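Glucosidase (Croceicoccus marinus, PDB 5Z3K) probably hydrolyses O-glycosidic bonds as a beta-glucosidase of glycoside hydrolase family 39, built on a TIM barrel beside a beta-sheet domain. Local coordinates at residues 301-307 with 316-322; 275-281 with 328-333; 26-30 with 57-61. All coordinates share one frame; numbering follows the deposited sequence.

Interactions 1 and 3 lie where strand 298-301, the last of the eight-stranded barrel, meets strand 25-27, the first; interaction 2 sits farther out, between helices 277-291 and 329-341. The centre of interaction 1 is 11 Å from those of interactions 2 and 3. On one flank Asn-328 ND2, part of the helix start in interaction 2, reaches Ile-320 O at 2.8 Å. On the other, Asp-305 OD2 accepts from Ile-29 N at 2.8 Å. Interactions 2 and 3 do not touch; their nearest atoms are about 10 Å apart. The loops of 1 and 3 leave the C-terminal ends of barrel strands, where TIM-barrel glycosidases carry their active sites, probably the catalytic end here.

Interaction 1: residues 301-307 with 316-322; sequences FFRADTG and DPAGIFE
The ring of Phe-301 is met at its edge, in plane, by Ile-320 CG2, 3.4 Å from CZ. The Phe-302 ring carries Arg-303 CG over the centre of one face and Asp-316 OD2 at its rim, with ring and carboxylate planes 80° apart. Ala-318 CB packs obliquely 3.4 Å from CE2 of that ring. The contact lies in the excursion after the last TIM-barrel strand, 298-301, where a cis peptide joins Phe-302 to Arg-303 and 316-319 makes a type I turn. One face of the Arg-303 guanidinium lies over Gly-307 C; at its edge sits the Asp-305 carboxylate, held side-on through NE and NH2. CG of Arg-303 stands between its backbone N and carbonyl carbon (chi1 48°), which lays the chain over both the Phe-302 ring and Gly-319.

Backbone bonds stitch the segments: Arg-303 N to Ala-318 O, Ile-320 N to Arg-303 O, Phe-321 N to Asp-305 O and, shortest, Asp-316 N to Gly-307 O at 2.7 Å. Asp-305 OD1 also takes the N-H of Gly-307 in an Asx turn, while OD2 reaches Ile-29 N. A water links Arg-303 NH1, at 3.0 Å, with Asp-316 OD2, at 2.7 Å.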
loop_
_atom_site.group_PDB
_atom_site.type_symbol
_atom_site.label_atom_id
_atom_site.label_comp_id
_atom_site.label_asym_id
_atom_site.label_seq_id
_atom_site.Cartn_x
_atom_site.Cartn_y
_atom_site.Cartn_z
ATOM N N PHE A 301 -0.842 -0.312 -1.243
ATOM C CA PHE A 301 -1.489 0.075 -2.490
ATOM C C PHE A 301 -2.770 -0.719 -2.705
ATOM O O PHE A 301 -2.792 -1.937 -2.535
ATOM C CB PHE A 301 -0.559 -0.167 -3.674
ATOM C CG PHE A 301 -1.227 0.056 -5.002
ATOM C CD1 PHE A 301 -1.332 1.346 -5.522
ATOM C CD2 PHE A 301 -1.772 -1.008 -5.716
ATOM C CE1 PHE A 301 -1.940 1.574 -6.748
ATOM C CE2 PHE A 301 -2.397 -0.804 -6.936
ATOM C CZ PHE A 301 -2.486 0.491 -7.458
ATOM N N PHE A 302 -3.820 -0.028 -3.149
ATOM C CA PHE A 302 -5.154 -0.603 -3.314
ATOM C C PHE A 302 -5.532 -0.577 -4.794
ATOM O O PHE A 302 -5.654 0.507 -5.371
ATOM C CB PHE A 302 -6.164 0.205 -2.493
ATOM C CG PHE A 302 -7.582 -0.303 -2.583
ATOM C CD1 PHE A 302 -7.965 -1.445 -1.896
ATOM C CD2 PHE A 302 -8.527 0.360 -3.350
ATOM C CE1 PHE A 302 -9.269 -1.921 -1.967
ATOM C CE2 PHE A 302 -9.840 -0.110 -3.427
ATOM C CZ PHE A 302 -10.205 -1.253 -2.728
ATOM N N ARG A 303 -5.702 -1.748 -5.428
ATOM C CA ARG A 303 -5.397 -3.091 -4.928
ATOM C C ARG A 303 -4.750 -3.866 -6.079
ATOM O O ARG A 303 -5.151 -3.693 -7.239
ATOM C CB ARG A 303 -6.666 -3.810 -4.437
ATOM C CG ARG A 303 -7.850 -3.755 -5.417
ATOM C CD ARG A 303 -9.173 -4.234 -4.772
ATOM N NE ARG A 303 -9.213 -5.695 -4.688
ATOM C CZ ARG A 303 -10.179 -6.401 -4.101
ATOM N NH1 ARG A 303 -11.214 -5.800 -3.515
ATOM N NH2 ARG A 303 -10.098 -7.721 -4.085
ATOM N N ALA A 304 -3.753 -4.707 -5.774
ATOM C CA ALA A 304 -2.977 -5.413 -6.802
ATOM C C ALA A 304 -3.605 -6.766 -7.164
ATOM O O ALA A 304 -2.988 -7.832 -7.058
ATOM C CB ALA A 304 -1.529 -5.589 -6.345
ATOM N N ASP A 305 -4.853 -6.721 -7.620
ATOM C CA ASP A 305 -5.482 -7.930 -8.148
ATOM C C ASP A 305 -6.478 -7.508 -9.222
ATOM O O ASP A 305 -6.445 -6.370 -9.700
ATOM C CB ASP A 305 -6.089 -8.795 -7.026
ATOM C CG ASP A 305 -7.264 -8.132 -6.282
ATOM O OD1 ASP A 305 -7.779 -7.067 -6.702
ATOM O OD2 ASP A 305 -7.681 -8.714 -5.247
ATOM N N THR A 306 -7.346 -8.441 -9.631
ATOM C CA THR A 306 -8.333 -8.120 -10.662
ATOM C C THR A 306 -9.455 -7.233 -10.159
ATOM O O THR A 306 -10.298 -6.823 -10.961
ATOM C CB THR A 306 -8.947 -9.385 -11.249
ATOM O OG1 THR A 306 -9.792 -10.009 -10.267
ATOM C CG2 THR A 306 -7.845 -10.335 -11.697
ATOM N N GLY A 307 -9.489 -6.919 -8.868
ATOM C CA GLY A 307 -10.576 -6.148 -8.322
ATOM C C GLY A 307 -11.800 -6.954 -7.987
ATOM O O GLY A 307 -12.778 -6.379 -7.496
ATOM N N ASP A 316 -14.058 -4.205 -8.474
ATOM C CA ASP A 316 -13.644 -2.861 -8.125
ATOM C C ASP A 316 -12.653 -2.351 -9.169
ATOM O O ASP A 316 -11.641 -3.012 -9.430
ATOM C CB ASP A 316 -13.016 -2.880 -6.734
ATOM C CG ASP A 316 -12.881 -1.500 -6.122
ATOM O OD1 ASP A 316 -12.520 -0.548 -6.843
ATOM O OD2 ASP A 316 -13.128 -1.372 -4.903
ATOM N N PRO A 317 -12.894 -1.185 -9.770
ATOM C CA PRO A 317 -11.952 -0.668 -10.772
ATOM C C PRO A 317 -10.587 -0.314 -10.198
ATOM O O PRO A 317 -9.630 -0.162 -10.971
ATOM C CB PRO A 317 -12.676 0.569 -11.324
ATOM C CG PRO A 317 -13.591 0.986 -10.234
ATOM C CD PRO A 317 -14.044 -0.285 -9.570
ATOM N N ALA A 318 -10.454 -0.204 -8.873
ATOM C CA ALA A 318 -9.135 -0.021 -8.280
ATOM C C ALA A 318 -8.245 -1.254 -8.436
ATOM O O ALA A 318 -7.025 -1.143 -8.263
ATOM C CB ALA A 318 -9.272 0.338 -6.795
ATOM N N GLY A 319 -8.810 -2.410 -8.774
ATOM C CA GLY A 319 -7.992 -3.573 -9.090
ATOM C C GLY A 319 -7.208 -3.325 -10.371
ATOM O O GLY A 319 -7.810 -3.079 -11.431
ATOM N N ILE A 320 -5.873 -3.366 -10.296
ATOM C CA ILE A 320 -5.078 -2.909 -11.433
ATOM C C ILE A 320 -4.908 -3.967 -12.517
ATOM O O ILE A 320 -4.560 -3.619 -13.650
ATOM C CB ILE A 320 -3.688 -2.393 -11.008
ATOM C CG1 ILE A 320 -2.887 -3.474 -10.265
ATOM C CG2 ILE A 320 -3.842 -1.123 -10.175
ATOM C CD1 ILE A 320 -1.432 -3.070 -9.991
ATOM N N PHE A 321 -5.152 -5.240 -12.220
ATOM C CA PHE A 321 -5.064 -6.265 -13.252
ATOM C C PHE A 321 -6.342 -6.302 -14.084
ATOM O O PHE A 321 -7.413 -5.896 -13.637
ATOM C CB PHE A 321 -4.838 -7.647 -12.633
ATOM C CG PHE A 321 -3.476 -7.825 -12.026
ATOM C CD1 PHE A 321 -3.181 -7.278 -10.780
ATOM C CD2 PHE A 321 -2.505 -8.565 -12.682
ATOM C CE1 PHE A 321 -1.917 -7.438 -10.227
ATOM C CE2 PHE A 321 -1.241 -8.731 -12.133
ATOM C CZ PHE A 321 -0.946 -8.170 -10.907
ATOM N N GLU A 322 -6.227 -6.826 -15.306
ATOM C CA GLU A 322 -7.432 -7.066 -16.089
ATOM C C GLU A 322 -8.282 -8.142 -15.421
ATOM O O GLU A 322 -7.789 -8.945 -14.629
ATOM C CB GLU A 322 -7.078 -7.501 -17.514
ATOM C CG GLU A 322 -6.235 -6.486 -18.272
ATOM C CD GLU A 322 -6.980 -5.199 -18.534
ATOM O OE1 GLU A 322 -8.160 -5.246 -18.933
ATOM O OE2 GLU A 322 -6.382 -4.127 -18.356
HETATM O O HOH W 1 -5.796 1.285 -8.032
HETATM O O HOH W 2 -12.944 -3.409 -3.185
#

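Interaction 2: residues 275-281 with 328-333; sequences FEDFDNA and NARTGA
Arg-330 lies across the start of helix 277-291, meeting Asp-277 and Asn-280 and, at its tip, Phe-275 just before that helix. CB passes 3.6 Å from Asp-277 OD1. CG lies 3.5 Å from both OD1 and the backbone O of Asp-277, and CD packs against Asn-280 CG at 3.7 Å. The chain then bends at chi3 (-69°), which brings NE to Asp-277 OD1 at 2.8 Å, a nearly straight salt bridge made in the guanidinium plane on the anti lone pair of the oxygen. NH1 approaches the edge of the Phe-275 ring, whose CE1 lies over a face of the guanidinium; the two planes are 71° apart. NH2 has a weak, long ion pair with Glu-322 OE2, an oxygen that Asn-328 ND2 hydrogen-bonds.

Asp-277 does double duty. OD1 also accepts from Arg-330 N, and OD2 accepts from Ala-329 N at 2.9 Å on its syn lone pair, so the carboxylate binds two backbone N-H groups in the first turn of helix 329-341 and would probably be stabilised by that helix end. Asn-328 and Thr-331 complete the start as a capping box. Further along, Ala-281 CB nests between Ala-329 CB and Ala-333 CB, small residues that let the axes of the first turns, 277-281 and 329-333, come within 8.0 Å, at 19°. One helix follows barrel strand 259-266 and the other strand 298-301.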
loop_
_atom_site.group_PDB
_atom_site.type_symbol
_atom_site.label_atom_id
_atom_site.label_comp_id
_atom_site.label_asym_id
_atom_site.label_seq_id
_atom_site.Cartn_x
_atom_site.Cartn_y
_atom_site.Cartn_z
ATOM N N PHE A 275 -10.615 6.250 -15.813
ATOM C CA PHE A 275 -9.252 6.715 -16.004
ATOM C C PHE A 275 -8.651 5.911 -17.136
ATOM O O PHE A 275 -9.155 4.840 -17.492
ATOM C CB PHE A 275 -8.422 6.546 -14.727
ATOM C CG PHE A 275 -8.559 5.186 -14.109
ATOM C CD1 PHE A 275 -7.818 4.117 -14.592
ATOM C CD2 PHE A 275 -9.445 4.974 -13.063
ATOM C CE1 PHE A 275 -7.958 2.845 -14.044
ATOM C CE2 PHE A 275 -9.592 3.710 -12.506
ATOM C CZ PHE A 275 -8.841 2.646 -12.997
ATOM N N GLU A 276 -7.570 6.435 -17.697
ATOM C CA GLU A 276 -6.755 5.661 -18.613
ATOM C C GLU A 276 -5.775 4.802 -17.826
ATOM O O GLU A 276 -5.230 5.233 -16.804
ATOM C CB GLU A 276 -5.992 6.572 -19.577
ATOM C CG GLU A 276 -6.878 7.473 -20.436
ATOM C CD GLU A 276 -7.661 6.708 -21.502
ATOM O OE1 GLU A 276 -7.273 5.574 -21.855
ATOM O OE2 GLU A 276 -8.671 7.257 -21.992
ATOM N N ASP A 277 -5.568 3.577 -18.315
ATOM C CA ASP A 277 -4.567 2.669 -17.753
ATOM C C ASP A 277 -3.213 3.364 -17.584
ATOM O O ASP A 277 -2.598 3.303 -16.514
ATOM C CB ASP A 277 -4.465 1.439 -18.663
ATOM C CG ASP A 277 -3.313 0.505 -18.303
ATOM O OD1 ASP A 277 -3.151 0.163 -17.115
ATOM O OD2 ASP A 277 -2.582 0.084 -19.232
ATOM N N PHE A 278 -2.745 4.050 -18.626
ATOM C CA PHE A 278 -1.380 4.568 -18.598
ATOM C C PHE A 278 -1.259 5.818 -17.733
ATOM O O PHE A 278 -0.200 6.038 -17.136
ATOM C CB PHE A 278 -0.886 4.843 -20.026
ATOM C CG PHE A 278 -1.944 5.398 -20.945
ATOM C CD1 PHE A 278 -2.154 6.764 -21.034
ATOM C CD2 PHE A 278 -2.733 4.551 -21.708
ATOM C CE1 PHE A 278 -3.131 7.278 -21.866
ATOM C CE2 PHE A 278 -3.712 5.056 -22.543
ATOM C CZ PHE A 278 -3.915 6.417 -22.624
ATOM N N ASP A 279 -2.325 6.624 -17.640
ATOM C CA ASP A 279 -2.345 7.747 -16.699
ATOM C C ASP A 279 -2.194 7.250 -15.267
ATOM O O ASP A 279 -1.410 7.793 -14.475
ATOM C CB ASP A 279 -3.658 8.527 -16.824
ATOM C CG ASP A 279 -3.776 9.297 -18.120
ATOM O OD1 ASP A 279 -2.777 9.396 -18.850
ATOM O OD2 ASP A 279 -4.879 9.806 -18.398
ATOM N N ASN A 280 -2.965 6.221 -14.922
ATOM C CA ASN A 280 -2.961 5.664 -13.576
ATOM C C ASN A 280 -1.598 5.074 -13.234
ATOM O O ASN A 280 -1.089 5.273 -12.127
ATOM C CB ASN A 280 -4.063 4.598 -13.476
ATOM C CG ASN A 280 -4.395 4.211 -12.032
ATOM O OD1 ASN A 280 -3.508 3.878 -11.246
ATOM N ND2 ASN A 280 -5.682 4.238 -11.690
ATOM N N ALA A 281 -0.997 4.347 -14.185
ATOM C CA ALA A 281 0.342 3.792 -14.002
ATOM C C ALA A 281 1.355 4.880 -13.664
ATOM O O ALA A 281 2.148 4.743 -12.723
ATOM C CB ALA A 281 0.764 3.054 -15.273
ATOM N N ASN A 328 -0.903 -4.967 -17.810
ATOM C CA ASN A 328 -1.126 -3.698 -18.486
ATOM C C ASN A 328 -0.085 -2.708 -17.973
ATOM O O ASN A 328 0.889 -3.093 -17.319
ATOM C CB ASN A 328 -2.564 -3.223 -18.252
ATOM C CG ASN A 328 -2.928 -3.210 -16.784
ATOM O OD1 ASN A 328 -2.075 -2.936 -15.937
ATOM N ND2 ASN A 328 -4.185 -3.537 -16.463
ATOM N N ALA A 329 -0.300 -1.422 -18.253
ATOM C CA ALA A 329 0.658 -0.420 -17.802
ATOM C C ALA A 329 0.639 -0.273 -16.281
ATOM O O ALA A 329 1.690 -0.056 -15.664
ATOM C CB ALA A 329 0.381 0.929 -18.474
ATOM N N ARG A 330 -0.537 -0.371 -15.656
ATOM C CA ARG A 330 -0.597 -0.269 -14.192
ATOM C C ARG A 330 0.177 -1.407 -13.531
ATOM O O ARG A 330 0.941 -1.187 -12.583
ATOM C CB ARG A 330 -2.049 -0.271 -13.700
ATOM C CG ARG A 330 -2.778 1.074 -13.758
ATOM C CD ARG A 330 -4.292 0.856 -13.658
ATOM N NE ARG A 330 -4.822 0.216 -14.862
ATOM C CZ ARG A 330 -5.972 -0.445 -14.925
ATOM N NH1 ARG A 330 -6.739 -0.559 -13.843
ATOM N NH2 ARG A 330 -6.357 -0.983 -16.082
ATOM N N THR A 331 -0.036 -2.645 -13.991
ATOM C CA THR A 331 0.704 -3.750 -13.393
ATOM C C THR A 331 2.184 -3.641 -13.721
ATOM O O THR A 331 3.027 -4.070 -12.927
ATOM C CB THR A 331 0.143 -5.106 -13.847
ATOM O OG1 THR A 331 0.281 -5.256 -15.262
ATOM C CG2 THR A 331 -1.338 -5.226 -13.486
ATOM N N GLY A 332 2.521 -3.062 -14.875
ATOM C CA GLY A 332 3.918 -2.862 -15.192
ATOM C C GLY A 332 4.556 -1.866 -14.243
ATOM O O GLY A 332 5.610 -2.131 -13.663
ATOM N N ALA A 333 3.906 -0.713 -14.056
ATOM C CA ALA A 333 4.429 0.284 -13.124
ATOM C C ALA A 333 4.511 -0.279 -11.709
ATOM O O ALA A 333 5.462 0.006 -10.970
ATOM C CB ALA A 333 3.561 1.545 -13.153
#

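Interaction 3: residues 26-30 with 57-61; sequences TSGIP and YDWVS
At the C-terminal ends of neighbouring barrel strands, the end of strand 25-27 with the loop after it meets the loop that follows strand 53-55. Ser-27 OG donates to Asp-58 OD2 at 2.9 Å, reaching the oxygen nearly end-on, along its C-O bond. The hydroxyl stands between the backbone N and carbonyl carbon of Ser-27 (chi1 76°), turned to the carboxylate. Beside this bond a water bridges the backbones, accepting from Gly-28 N at 3.0 Å and, weakly, from Asp-58 N. Gly-28 has a positive phi of 122°, where a CB would jam against the preceding carbonyl.

Its own carbonyl faces the edge of the Trp-59 indole, with NE1 2.9 Å from Gly-28 O; the bond is weak because the N-H points well off the oxygen, at 128°. Ile-29 slants across, its CG1 4.0 Å from Trp-59 CD1 and its CD1 3.4 Å from Asp-58 O. Pro-30 CD approaches the indole near NE1. Trp-94 of helix 89-100 meets the Trp-59 ring, and His-311 takes up Trp-59 O. Asp-58 OD1 has a long, weak ion pair with Arg-303.

With an alanine in place of Asp-58, the Ser-27 hydroxyl would probably be left without its acceptor and free to turn, and Arg-303 would lose a distant counter-charge.

Short links of this kind, side chain to side chain, indole to carbonyl and through water, join successive beta-alpha loops at the C-terminal face of the barrel, which in TIM-barrel glycosidases carries the active site.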
loop_
_atom_site.group_PDB
_atom_site.type_symbol
_atom_site.label_atom_id
_atom_site.label_comp_id
_atom_site.label_asym_id
_atom_site.label_seq_id
_atom_site.Cartn_x
_atom_site.Cartn_y
_atom_site.Cartn_z
ATOM N N THR A 26 0.699 -3.985 -0.376
ATOM C CA THR A 26 -0.501 -3.977 -1.204
ATOM C C THR A 26 -1.564 -4.840 -0.552
ATOM O O THR A 26 -1.316 -5.542 0.429
ATOM C CB THR A 26 -0.223 -4.476 -2.627
ATOM O OG1 THR A 26 -1.306 -4.095 -3.481
ATOM C CG2 THR A 26 -0.107 -6.002 -2.647
ATOM N N SER A 27 -2.757 -4.777 -1.117
ATOM C CA SER A 27 -3.854 -5.617 -0.684
ATOM C C SER A 27 -4.420 -6.317 -1.910
ATOM O O SER A 27 -4.057 -6.008 -3.047
ATOM C CB SER A 27 -4.937 -4.805 0.033
ATOM O OG SER A 27 -5.709 -4.084 -0.902
ATOM N N GLY A 28 -5.312 -7.265 -1.663
ATOM C CA GLY A 28 -5.925 -8.055 -2.712
ATOM C C GLY A 28 -5.673 -9.540 -2.525
ATOM O O GLY A 28 -4.959 -9.972 -1.622
ATOM N N ILE A 29 -6.271 -10.318 -3.425
ATOM C CA ILE A 29 -6.235 -11.776 -3.429
ATOM C C ILE A 29 -5.281 -12.214 -4.540
ATOM O O ILE A 29 -5.589 -12.026 -5.728
ATOM C CB ILE A 29 -7.639 -12.369 -3.627
ATOM C CG1 ILE A 29 -8.553 -11.968 -2.454
ATOM C CG2 ILE A 29 -7.556 -13.883 -3.790
ATOM C CD1 ILE A 29 -10.056 -12.225 -2.690
ATOM N N PRO A 30 -4.119 -12.797 -4.217
ATOM C CA PRO A 30 -3.119 -13.075 -5.255
ATOM C C PRO A 30 -3.304 -14.384 -6.007
ATOM O O PRO A 30 -2.658 -14.557 -7.051
ATOM C CB PRO A 30 -1.801 -13.097 -4.461
ATOM C CG PRO A 30 -2.191 -13.545 -3.096
ATOM C CD PRO A 30 -3.568 -12.953 -2.852
ATOM N N TYR A 57 -7.339 -7.531 4.376
ATOM C CA TYR A 57 -8.754 -7.165 4.454
ATOM C C TYR A 57 -9.546 -7.670 3.248
ATOM O O TYR A 57 -10.696 -8.110 3.392
ATOM C CB TYR A 57 -8.874 -5.644 4.593
ATOM C CG TYR A 57 -10.299 -5.146 4.683
ATOM C CD1 TYR A 57 -11.000 -5.215 5.882
ATOM C CD2 TYR A 57 -10.931 -4.584 3.579
ATOM C CE1 TYR A 57 -12.311 -4.758 5.977
ATOM C CE2 TYR A 57 -12.242 -4.112 3.664
ATOM C CZ TYR A 57 -12.923 -4.207 4.867
ATOM O OH TYR A 57 -14.223 -3.760 4.949
ATOM N N ASP A 58 -8.946 -7.670 2.057
ATOM C CA ASP A 58 -9.719 -8.091 0.893
ATOM C C ASP A 58 -9.802 -9.612 0.742
ATOM O O ASP A 58 -10.607 -10.099 -0.059
ATOM C CB ASP A 58 -9.158 -7.425 -0.363
ATOM C CG ASP A 58 -9.326 -5.915 -0.316
ATOM O OD1 ASP A 58 -10.470 -5.445 -0.132
ATOM O OD2 ASP A 58 -8.317 -5.192 -0.397
ATOM N N TRP A 59 -9.038 -10.364 1.524
ATOM C CA TRP A 59 -9.219 -11.804 1.593
ATOM C C TRP A 59 -10.586 -12.143 2.195
ATOM O O TRP A 59 -11.287 -11.296 2.756
ATOM C CB TRP A 59 -8.126 -12.452 2.442
ATOM C CG TRP A 59 -6.704 -12.221 1.996
ATOM C CD1 TRP A 59 -6.269 -11.666 0.802
ATOM C CD2 TRP A 59 -5.523 -12.542 2.738
ATOM N NE1 TRP A 59 -4.897 -11.630 0.774
ATOM C CE2 TRP A 59 -4.413 -12.157 1.949
ATOM C CE3 TRP A 59 -5.295 -13.123 3.996
ATOM C CZ2 TRP A 59 -3.094 -12.340 2.377
ATOM C CZ3 TRP A 59 -3.987 -13.291 4.429
ATOM C CH2 TRP A 59 -2.895 -12.901 3.614
ATOM N N VAL A 60 -10.955 -13.416 2.077
ATOM C CA VAL A 60 -12.098 -13.953 2.805
ATOM C C VAL A 60 -11.592 -14.396 4.175
ATOM O O VAL A 60 -11.473 -15.597 4.451
ATOM C CB VAL A 60 -12.759 -15.100 2.009
ATOM C CG1 VAL A 60 -13.948 -15.699 2.779
ATOM C CG2 VAL A 60 -13.212 -14.588 0.639
ATOM N N SER A 61 -11.267 -13.421 5.035
ATOM C CA SER A 61 -10.540 -13.661 6.287
ATOM C C SER A 61 -11.035 -12.721 7.373
ATOM O O SER A 61 -10.253 -12.100 8.101
ATOM C CB SER A 61 -9.033 -13.484 6.098
ATOM O OG SER A 61 -8.566 -14.340 5.072
HETATM O O HOH W 3 -6.309 -8.389 0.879
#